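Long-range contacts in E2A dna-binding protein (Human adenovirus 5, PDB 2WB0), which binds single-stranded DNA and takes part in the elongation phase of viral strand-displacement replication, unwinding the template without ATP by forming multimers: residues A[94-99]-A[219-224]; A[111-116]-A[180-185]; A[238-243]-A[276-281]. All coordinates share one frame; numbering follows the deposited sequence.

Contact 1 (A[94-99]-A[219-224]); sequences GCALWL and MPLRCE. With ZN (zinc ion), chain C.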
loop_
_atom_site.group_PDB
_atom_site.type_symbol
_atom_site.label_atom_id
_atom_site.label_comp_id
_atom_site.label_asym_id
_atom_site.label_seq_id
_atom_site.Cartn_x
_atom_site.Cartn_y
_atom_site.Cartn_z
ATOM N N GLY A 94 -9.198 1.261 2.496
ATOM C CA GLY A 94 -8.551 1.720 1.254
ATOM C C GLY A 94 -7.481 0.741 0.819
ATOM O O GLY A 94 -6.518 1.141 0.156
ATOM N N CYS A 95 -7.601 -0.528 1.242
ATOM C CA CYS A 95 -6.603 -1.551 0.990
ATOM C C CYS A 95 -7.311 -2.796 0.448
ATOM O O CYS A 95 -8.572 -2.836 0.410
ATOM C CB CYS A 95 -5.895 -1.983 2.289
ATOM S SG CYS A 95 -4.902 -0.785 3.103
ATOM N N ALA A 96 -6.511 -3.778 0.001
ATOM C CA ALA A 96 -6.962 -5.113 -0.482
ATOM C C ALA A 96 -5.864 -6.144 -0.149
ATOM O O ALA A 96 -4.758 -5.787 0.249
ATOM C CB ALA A 96 -7.332 -5.147 -2.027
ATOM N N LEU A 97 -6.226 -7.416 -0.235
ATOM C CA LEU A 97 -5.355 -8.504 -0.010
ATOM C C LEU A 97 -5.113 -9.091 -1.382
ATOM O O LEU A 97 -6.085 -9.632 -1.987
ATOM C CB LEU A 97 -6.113 -9.550 0.779
ATOM C CG LEU A 97 -6.057 -9.387 2.294
ATOM C CD1 LEU A 97 -5.478 -8.087 3.034
ATOM C CD2 LEU A 97 -7.148 -10.142 3.066
ATOM N N TRP A 98 -3.826 -9.061 -1.824
ATOM C CA TRP A 98 -3.476 -9.570 -3.127
ATOM C C TRP A 98 -2.742 -10.914 -2.968
ATOM O O TRP A 98 -1.720 -10.974 -2.319
ATOM C CB TRP A 98 -2.641 -8.540 -3.886
ATOM C CG TRP A 98 -1.984 -9.056 -5.161
ATOM C CD1 TRP A 98 -2.509 -9.928 -6.110
ATOM C CD2 TRP A 98 -0.717 -8.628 -5.661
ATOM N NE1 TRP A 98 -1.597 -10.102 -7.133
ATOM C CE2 TRP A 98 -0.493 -9.308 -6.889
ATOM C CE3 TRP A 98 0.275 -7.766 -5.151
ATOM C CZ2 TRP A 98 0.716 -9.214 -7.586
ATOM C CZ3 TRP A 98 1.487 -7.631 -5.868
ATOM C CH2 TRP A 98 1.677 -8.350 -7.091
ATOM N N LEU A 99 -3.285 -11.989 -3.561
ATOM C CA LEU A 99 -2.657 -13.309 -3.488
ATOM C C LEU A 99 -1.623 -13.249 -4.560
ATOM O O LEU A 99 -1.922 -13.549 -5.733
ATOM C CB LEU A 99 -3.683 -14.427 -3.811
ATOM C CG LEU A 99 -3.079 -15.865 -3.857
ATOM C CD1 LEU A 99 -2.520 -16.204 -2.513
ATOM C CD2 LEU A 99 -4.237 -16.866 -4.218
ATOM N N MET A 219 -2.169 -4.501 0.822
ATOM C CA MET A 219 -1.698 -3.362 -0.004
ATOM C C MET A 219 -2.732 -2.279 -0.061
ATOM O O MET A 219 -3.948 -2.555 -0.053
ATOM C CB MET A 219 -1.351 -3.856 -1.418
ATOM C CG MET A 219 -2.584 -4.415 -2.263
ATOM S SD MET A 219 -2.033 -5.030 -3.876
ATOM C CE MET A 219 -3.438 -4.503 -4.803
ATOM N N PRO A 220 -2.295 -1.021 -0.212
ATOM C CA PRO A 220 -3.292 0.022 -0.400
ATOM C C PRO A 220 -3.784 0.104 -1.848
ATOM O O PRO A 220 -2.975 -0.082 -2.777
ATOM C CB PRO A 220 -2.529 1.311 -0.016
ATOM C CG PRO A 220 -1.071 0.976 -0.474
ATOM C CD PRO A 220 -0.898 -0.524 -0.217
ATOM N N LEU A 221 -5.083 0.417 -2.001
ATOM C CA LEU A 221 -5.706 0.724 -3.274
ATOM C C LEU A 221 -5.820 2.215 -3.465
ATOM O O LEU A 221 -6.036 2.669 -4.623
ATOM C CB LEU A 221 -7.088 0.097 -3.380
ATOM C CG LEU A 221 -7.123 -1.406 -3.517
ATOM C CD1 LEU A 221 -8.569 -1.713 -3.826
ATOM C CD2 LEU A 221 -6.242 -1.899 -4.635
ATOM N N ARG A 222 -5.606 2.987 -2.376
ATOM C CA ARG A 222 -5.789 4.437 -2.481
ATOM C C ARG A 222 -4.690 5.198 -1.819
ATOM O O ARG A 222 -4.276 4.874 -0.699
ATOM C CB ARG A 222 -7.103 4.869 -1.784
ATOM C CG ARG A 222 -8.288 3.987 -2.235
ATOM C CD ARG A 222 -9.656 4.522 -1.743
ATOM N NE ARG A 222 -9.841 4.672 -0.296
ATOM C CZ ARG A 222 -10.750 4.025 0.430
ATOM N NH1 ARG A 222 -11.488 3.000 -0.084
ATOM N NH2 ARG A 222 -10.840 4.337 1.739
ATOM N N CYS A 223 -4.197 6.202 -2.518
ATOM C CA CYS A 223 -3.277 7.149 -1.921
ATOM C C CYS A 223 -4.167 8.403 -1.654
ATOM O O CYS A 223 -5.366 8.275 -1.578
ATOM C CB CYS A 223 -2.078 7.426 -2.807
ATOM S SG CYS A 223 -2.541 8.202 -4.396
ATOM N N GLU A 224 -3.598 9.589 -1.483
ATOM C CA GLU A 224 -4.416 10.798 -1.270
ATOM C C GLU A 224 -5.168 11.150 -2.518
ATOM O O GLU A 224 -6.321 11.607 -2.446
ATOM C CB GLU A 224 -3.489 11.973 -0.949
ATOM C CG GLU A 224 -2.739 11.715 0.343
ATOM C CD GLU A 224 -1.804 12.892 0.789
ATOM O OE1 GLU A 224 -2.102 14.085 0.441
ATOM O OE2 GLU A 224 -0.766 12.582 1.469
HETATM ZN ZN ZN C . -1.172 10.114 -4.712
#

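Contact 2 (A[111-116]-A[180-185]); sequences CLHGSI and KSCGMF. With ZN (zinc ion), chain B.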
loop_
_atom_site.group_PDB
_atom_site.type_symbol
_atom_site.label_atom_id
_atom_site.label_comp_id
_atom_site.label_asym_id
_atom_site.label_seq_id
_atom_site.Cartn_x
_atom_site.Cartn_y
_atom_site.Cartn_z
ATOM N N CYS A 111 2.120 -10.118 -11.968
ATOM C CA CYS A 111 1.564 -8.789 -11.786
ATOM C C CYS A 111 0.164 -8.826 -11.233
ATOM O O CYS A 111 -0.324 -9.880 -10.847
ATOM C CB CYS A 111 1.614 -8.002 -13.107
ATOM S SG CYS A 111 0.432 -8.607 -14.316
ATOM N N LEU A 112 -0.489 -7.667 -11.169
ATOM C CA LEU A 112 -1.850 -7.574 -10.616
ATOM C C LEU A 112 -2.897 -8.336 -11.414
ATOM O O LEU A 112 -3.896 -8.767 -10.858
ATOM C CB LEU A 112 -2.263 -6.115 -10.511
ATOM C CG LEU A 112 -1.994 -5.295 -9.260
ATOM C CD1 LEU A 112 -1.368 -5.971 -7.980
ATOM C CD2 LEU A 112 -1.596 -3.850 -9.546
ATOM N N HIS A 113 -2.608 -8.583 -12.675
ATOM C CA HIS A 113 -3.444 -9.414 -13.501
ATOM C C HIS A 113 -3.425 -10.855 -13.050
ATOM O O HIS A 113 -4.320 -11.632 -13.413
ATOM C CB HIS A 113 -2.938 -9.385 -14.900
ATOM C CG HIS A 113 -3.297 -8.143 -15.628
ATOM N ND1 HIS A 113 -2.411 -7.100 -15.826
ATOM C CD2 HIS A 113 -4.452 -7.795 -16.241
ATOM C CE1 HIS A 113 -3.026 -6.140 -16.499
ATOM N NE2 HIS A 113 -4.269 -6.527 -16.738
ATOM N N GLY A 114 -2.392 -11.224 -12.298
ATOM C CA GLY A 114 -2.171 -12.594 -11.850
ATOM C C GLY A 114 -1.393 -13.445 -12.856
ATOM O O GLY A 114 -1.257 -14.662 -12.696
ATOM N N SER A 115 -0.905 -12.816 -13.909
ATOM C CA SER A 115 -0.095 -13.479 -14.911
ATOM C C SER A 115 1.369 -13.181 -14.730
ATOM O O SER A 115 1.784 -12.140 -14.156
ATOM C CB SER A 115 -0.517 -13.063 -16.332
ATOM O OG SER A 115 -0.679 -11.669 -16.453
ATOM N N ILE A 116 2.165 -14.138 -15.146
ATOM C CA ILE A 116 3.535 -13.984 -14.996
ATOM C C ILE A 116 4.043 -12.742 -15.751
ATOM O O ILE A 116 3.509 -12.414 -16.835
ATOM C CB ILE A 116 4.359 -15.279 -15.329
ATOM C CG1 ILE A 116 5.048 -15.222 -16.604
ATOM C CG2 ILE A 116 3.876 -16.662 -14.902
ATOM C CD1 ILE A 116 6.313 -14.929 -16.148
ATOM N N LYS A 180 -3.720 -1.356 -21.483
ATOM C CA LYS A 180 -4.216 -2.563 -20.807
ATOM C C LYS A 180 -3.334 -2.964 -19.634
ATOM O O LYS A 180 -3.563 -4.020 -19.019
ATOM C CB LYS A 180 -4.268 -3.719 -21.789
ATOM C CG LYS A 180 -5.399 -3.528 -22.870
ATOM C CD LYS A 180 -5.350 -4.678 -23.862
ATOM C CE LYS A 180 -6.447 -4.522 -24.968
ATOM N NZ LYS A 180 -7.759 -4.196 -24.312
ATOM N N SER A 181 -2.330 -2.150 -19.334
ATOM C CA SER A 181 -1.392 -2.457 -18.237
ATOM C C SER A 181 -2.072 -2.388 -16.886
ATOM O O SER A 181 -3.083 -1.702 -16.741
ATOM C CB SER A 181 -0.281 -1.415 -18.193
ATOM O OG SER A 181 0.697 -1.792 -17.230
ATOM N N CYS A 182 -1.508 -3.109 -15.889
ATOM C CA CYS A 182 -1.862 -2.919 -14.477
ATOM C C CYS A 182 -0.929 -1.886 -13.836
ATOM O O CYS A 182 -1.166 -1.486 -12.692
ATOM C CB CYS A 182 -1.792 -4.262 -13.674
ATOM S SG CYS A 182 -0.157 -4.996 -13.742
ATOM N N GLY A 183 0.098 -1.442 -14.575
ATOM C CA GLY A 183 1.024 -0.395 -14.128
ATOM C C GLY A 183 2.214 -0.926 -13.313
ATOM O O GLY A 183 3.014 -0.158 -12.807
ATOM N N MET A 184 2.298 -2.239 -13.128
ATOM C CA MET A 184 3.399 -2.829 -12.379
ATOM C C MET A 184 4.587 -3.056 -13.325
ATOM O O MET A 184 4.428 -3.538 -14.467
ATOM C CB MET A 184 2.932 -4.165 -11.802
ATOM C CG MET A 184 3.809 -4.679 -10.711
ATOM S SD MET A 184 2.955 -5.871 -9.629
ATOM C CE MET A 184 1.488 -5.141 -9.281
ATOM N N PHE A 185 5.773 -2.727 -12.839
ATOM C CA PHE A 185 7.046 -2.875 -13.567
ATOM C C PHE A 185 8.162 -2.910 -12.535
ATOM O O PHE A 185 8.166 -2.094 -11.564
ATOM C CB PHE A 185 7.279 -1.692 -14.511
ATOM C CG PHE A 185 8.610 -1.730 -15.157
ATOM C CD1 PHE A 185 8.828 -2.582 -16.242
ATOM C CD2 PHE A 185 9.698 -1.020 -14.602
ATOM C CE1 PHE A 185 10.088 -2.667 -16.864
ATOM C CE2 PHE A 185 10.967 -1.085 -15.250
ATOM C CZ PHE A 185 11.143 -1.907 -16.348
HETATM ZN ZN ZN B . -0.458 -6.743 -15.279
HETATM O O HOH W 1 -6.007 -5.129 -18.565
#

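Contact 3 (A[238-243]-A[276-281]); sequences QLPKLT and QCCNPV. With ZN (zinc ion), chain C.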
loop_
_atom_site.group_PDB
_atom_site.type_symbol
_atom_site.label_atom_id
_atom_site.label_comp_id
_atom_site.label_asym_id
_atom_site.label_seq_id
_atom_site.Cartn_x
_atom_site.Cartn_y
_atom_site.Cartn_z
ATOM N N GLN A 238 -3.540 3.624 -11.412
ATOM C CA GLN A 238 -4.802 3.832 -10.661
ATOM C C GLN A 238 -4.782 3.229 -9.265
ATOM O O GLN A 238 -5.809 3.166 -8.569
ATOM C CB GLN A 238 -5.941 3.231 -11.471
ATOM C CG GLN A 238 -6.060 3.932 -12.870
ATOM C CD GLN A 238 -6.361 5.379 -12.759
ATOM O OE1 GLN A 238 -7.384 5.747 -12.186
ATOM N NE2 GLN A 238 -5.485 6.226 -13.275
ATOM N N LEU A 239 -3.613 2.788 -8.816
ATOM C CA LEU A 239 -3.435 2.374 -7.442
ATOM C C LEU A 239 -2.033 2.712 -7.036
ATOM O O LEU A 239 -1.159 2.893 -7.861
ATOM C CB LEU A 239 -3.592 0.814 -7.247
ATOM C CG LEU A 239 -4.797 0.161 -7.930
ATOM C CD1 LEU A 239 -4.525 -1.268 -8.478
ATOM C CD2 LEU A 239 -5.925 0.169 -6.850
ATOM N N PRO A 240 -1.778 2.786 -5.730
ATOM C CA PRO A 240 -0.429 3.140 -5.257
ATOM C C PRO A 240 0.702 2.319 -5.898
ATOM O O PRO A 240 0.599 1.047 -6.000
ATOM C CB PRO A 240 -0.538 2.840 -3.732
ATOM C CG PRO A 240 -1.949 3.413 -3.439
ATOM C CD PRO A 240 -2.766 2.858 -4.655
ATOM N N LYS A 241 1.780 3.000 -6.352
ATOM C CA LYS A 241 2.863 2.279 -6.968
ATOM C C LYS A 241 3.516 1.305 -5.945
ATOM O O LYS A 241 3.602 1.612 -4.737
ATOM C CB LYS A 241 3.970 3.249 -7.435
ATOM C CG LYS A 241 4.938 2.586 -8.381
ATOM C CD LYS A 241 6.020 3.671 -8.779
ATOM C CE LYS A 241 7.018 3.259 -9.948
ATOM N NZ LYS A 241 7.881 2.108 -9.460
ATOM N N LEU A 242 4.003 0.184 -6.455
ATOM C CA LEU A 242 4.704 -0.827 -5.634
ATOM C C LEU A 242 6.118 -0.903 -6.105
ATOM O O LEU A 242 6.363 -1.222 -7.264
ATOM C CB LEU A 242 4.021 -2.228 -5.823
ATOM C CG LEU A 242 4.323 -3.289 -4.782
ATOM C CD1 LEU A 242 3.231 -4.397 -4.912
ATOM C CD2 LEU A 242 5.723 -3.887 -5.008
ATOM N N THR A 243 7.078 -0.581 -5.226
ATOM C CA THR A 243 8.478 -0.523 -5.639
ATOM C C THR A 243 9.327 -1.234 -4.574
ATOM O O THR A 243 9.186 -0.944 -3.379
ATOM C CB THR A 243 8.962 0.984 -5.747
ATOM O OG1 THR A 243 8.067 1.656 -6.624
ATOM C CG2 THR A 243 10.468 1.092 -6.364
ATOM N N GLN A 276 3.811 3.867 -2.711
ATOM C CA GLN A 276 3.846 5.323 -2.821
ATOM C C GLN A 276 2.609 5.765 -3.524
ATOM O O GLN A 276 1.684 4.950 -3.755
ATOM C CB GLN A 276 5.136 5.832 -3.564
ATOM C CG GLN A 276 6.362 5.568 -2.702
ATOM C CD GLN A 276 7.682 5.671 -3.421
ATOM O OE1 GLN A 276 8.366 6.725 -3.357
ATOM N NE2 GLN A 276 8.057 4.628 -4.120
ATOM N N CYS A 277 2.612 7.041 -3.918
ATOM C CA CYS A 277 1.478 7.634 -4.687
ATOM C C CYS A 277 1.137 6.756 -5.913
ATOM O O CYS A 277 2.015 6.071 -6.419
ATOM C CB CYS A 277 1.901 8.995 -5.238
ATOM S SG CYS A 277 0.585 9.844 -6.135
ATOM N N CYS A 278 -0.120 6.765 -6.378
ATOM C CA CYS A 278 -0.408 6.148 -7.704
ATOM C C CYS A 278 0.625 6.581 -8.767
ATOM O O CYS A 278 1.096 5.751 -9.562
ATOM C CB CYS A 278 -1.782 6.552 -8.232
ATOM S SG CYS A 278 -3.138 5.870 -7.255
ATOM N N ASN A 279 0.963 7.875 -8.770
ATOM C CA ASN A 279 1.885 8.415 -9.787
ATOM C C ASN A 279 2.884 9.339 -9.130
ATOM O O ASN A 279 2.788 10.561 -9.217
ATOM C CB ASN A 279 1.114 9.155 -10.843
ATOM C CG ASN A 279 0.061 8.292 -11.475
ATOM O OD1 ASN A 279 -1.133 8.327 -11.091
ATOM N ND2 ASN A 279 0.482 7.479 -12.420
ATOM N N PRO A 280 3.883 8.749 -8.510
ATOM C CA PRO A 280 4.833 9.606 -7.805
ATOM C C PRO A 280 5.671 10.414 -8.800
ATOM O O PRO A 280 5.910 9.969 -9.907
ATOM C CB PRO A 280 5.717 8.637 -7.012
ATOM C CG PRO A 280 5.103 7.222 -7.195
ATOM C CD PRO A 280 4.155 7.298 -8.403
ATOM N N VAL A 281 6.097 11.588 -8.370
ATOM C CA VAL A 281 6.940 12.492 -9.166
ATOM C C VAL A 281 8.438 12.207 -8.925
ATOM O O VAL A 281 8.913 12.156 -7.773
ATOM C CB VAL A 281 6.565 13.947 -8.818
ATOM C CG1 VAL A 281 7.677 14.952 -9.186
ATOM C CG2 VAL A 281 5.240 14.316 -9.485
HETATM ZN ZN ZN C . -1.172 10.114 -4.712
HETATM O O HOH W 2 6.458 2.776 -4.921
#

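Contact 1 (A[94-99]-A[219-224])
Met-219 holds CG between its own backbone N and carbonyl carbon (chi1 65°), while Trp-98 has CG anti to N (chi1 169°); the two side chains cross obliquely, and Met-219 SD comes within 3.6 Å of Trp-98 CB. The same sulfur approaches the indole at a slant near CE3, a Met-aromatic contact that suits a flexible, polarisable thioether. The main chains form a short antiparallel ladder. Ala-96 and Met-219 are its hydrogen-bonded pair: Ala-96 N gives to Met-219 O over 2.8 Å, and Met-219 N gives back to Ala-96 O over 2.9 Å. Next comes Cys-95 with Pro-220, a non-hydrogen-bonded pair, where a proline without N-H forfeits no bond to the partner strand. Beyond it, Gly-94 O accepts from Leu-221 N at 2.7 Å and, weakly, from Arg-222 N. Leu-221 points toward the other strand, its CG 4.0 Å from Ala-96 CB; the small alanine leaves room for it. The Arg-222 guanidinium lies with one face over Gly-94 CA, 3.3 Å from CZ, flat against a glycine that has no side chain in the way, and NH1 bonds to Glu-91 O. From Arg-222 the chain runs on to Cys-223, whose SG binds zinc. Helix 64-83 meets Cys-95 through Met-70 and Phe-74, and Phe-275 of strand 271-276 packs on Met-219 and Pro-220.

Contact 2 (A[111-116]-A[180-185])
The type I turn from Cys-111 to Gly-114 brings Leu-112 alongside Cys-182, their CA atoms 6.0 Å apart, with no clear direct hydrogen bond between the two loops. Zinc does the joining instead. Cys-111 SG binds it at 2.3 Å, His-113 ND1 at 2.1 Å, and Cys-182 SG reaches across from the other loop; in Cys-111 the sulfur stands between backbone N and carbonyl carbon (chi1 71°), which swings it to the metal. Cys-166 completes the tetrahedral set. The far nitrogen of the imidazole, His-113 NE2, donates a hydrogen bond to a water 2.9 Å away in the ring plane, and that water donates to Lys-180 O. Beside the metal, Cys-182 CB packs on Leu-112 CB at 3.7 Å, and Met-184, crossing Leu-112 at about a right angle, puts CE against the leucine branches so tightly that the exact leucine pose is doubtful. Ser-181 OG accepts from Gly-183 N in an ST turn and also bonds to Asp-169. Three thiolates and a neutral imidazole would leave the zinc site negative overall, a charge the weak bond from His-113 N to Cys-111 SG may ease; with four protein ligands, the metal probably serves structure.

Contact 3 (A[238-243]-A[276-281])
Gln-276 donates from its backbone N to Lys-241 O at 3.0 Å, while its side chain reaches out so that NE2 donates to a water 2.6 Å away. That water also bonds to Thr-243 OG1 and weakly to Lys-241 O, a polar bridge for which a long amide is well suited. Gln-276 O lies close to Pro-240 CB. Cys-277 follows: its O accepts from Lys-241 N over 3.1 Å in a nearly straight bond (170°), the donor standing well above the carbonyl plane, whereas SG, anti to N (chi1 -178°), binds zinc at 2.3 Å. This is where the antiparallel sheet of strands 242-246, 271-276 and 297-299 passes into the metal site, completed by Cys-223, Cys-225 and Cys-294; Asn-279 N donates to Cys-277 SG, a second partner for the thiolate besides the zinc. Cys-278 CA makes a C-H...O contact with Leu-239 O at 3.3 Å, and its compact SG fits against the backbone of Leu-239, 3.4 Å from C. Pro-280 CG lies 4.0 Å from Lys-241 CD, the rigid ring crossing the aliphatic chain at about a right angle, and beyond it the lysine bends at chi4 (-66°) to set NZ 2.9 Å from Thr-243 OG1.

In the fold
Contacts 1 and 3 share one zinc ion, each supplying a cysteine ligand to it: their centres are about 11 Å apart, and Cys-223 SG lies 3.4 Å from Cys-278 N. Contact 2 holds the other zinc, 19.9 Å from the first zinc atom to atom. It falls within the long chain excursion that contact 1 closes, and the centres of contacts 1 and 2 are about 15 Å apart. Trp-98 is the main joint between these two: its CH2 lies 3.8 Å from Met-184 SD, and its ring also packs on Leu-112. That leucine touches contact 3 as well, with CD2 4.0 Å from Leu-239 CD1, so apolar side chains run from one zinc region to the other.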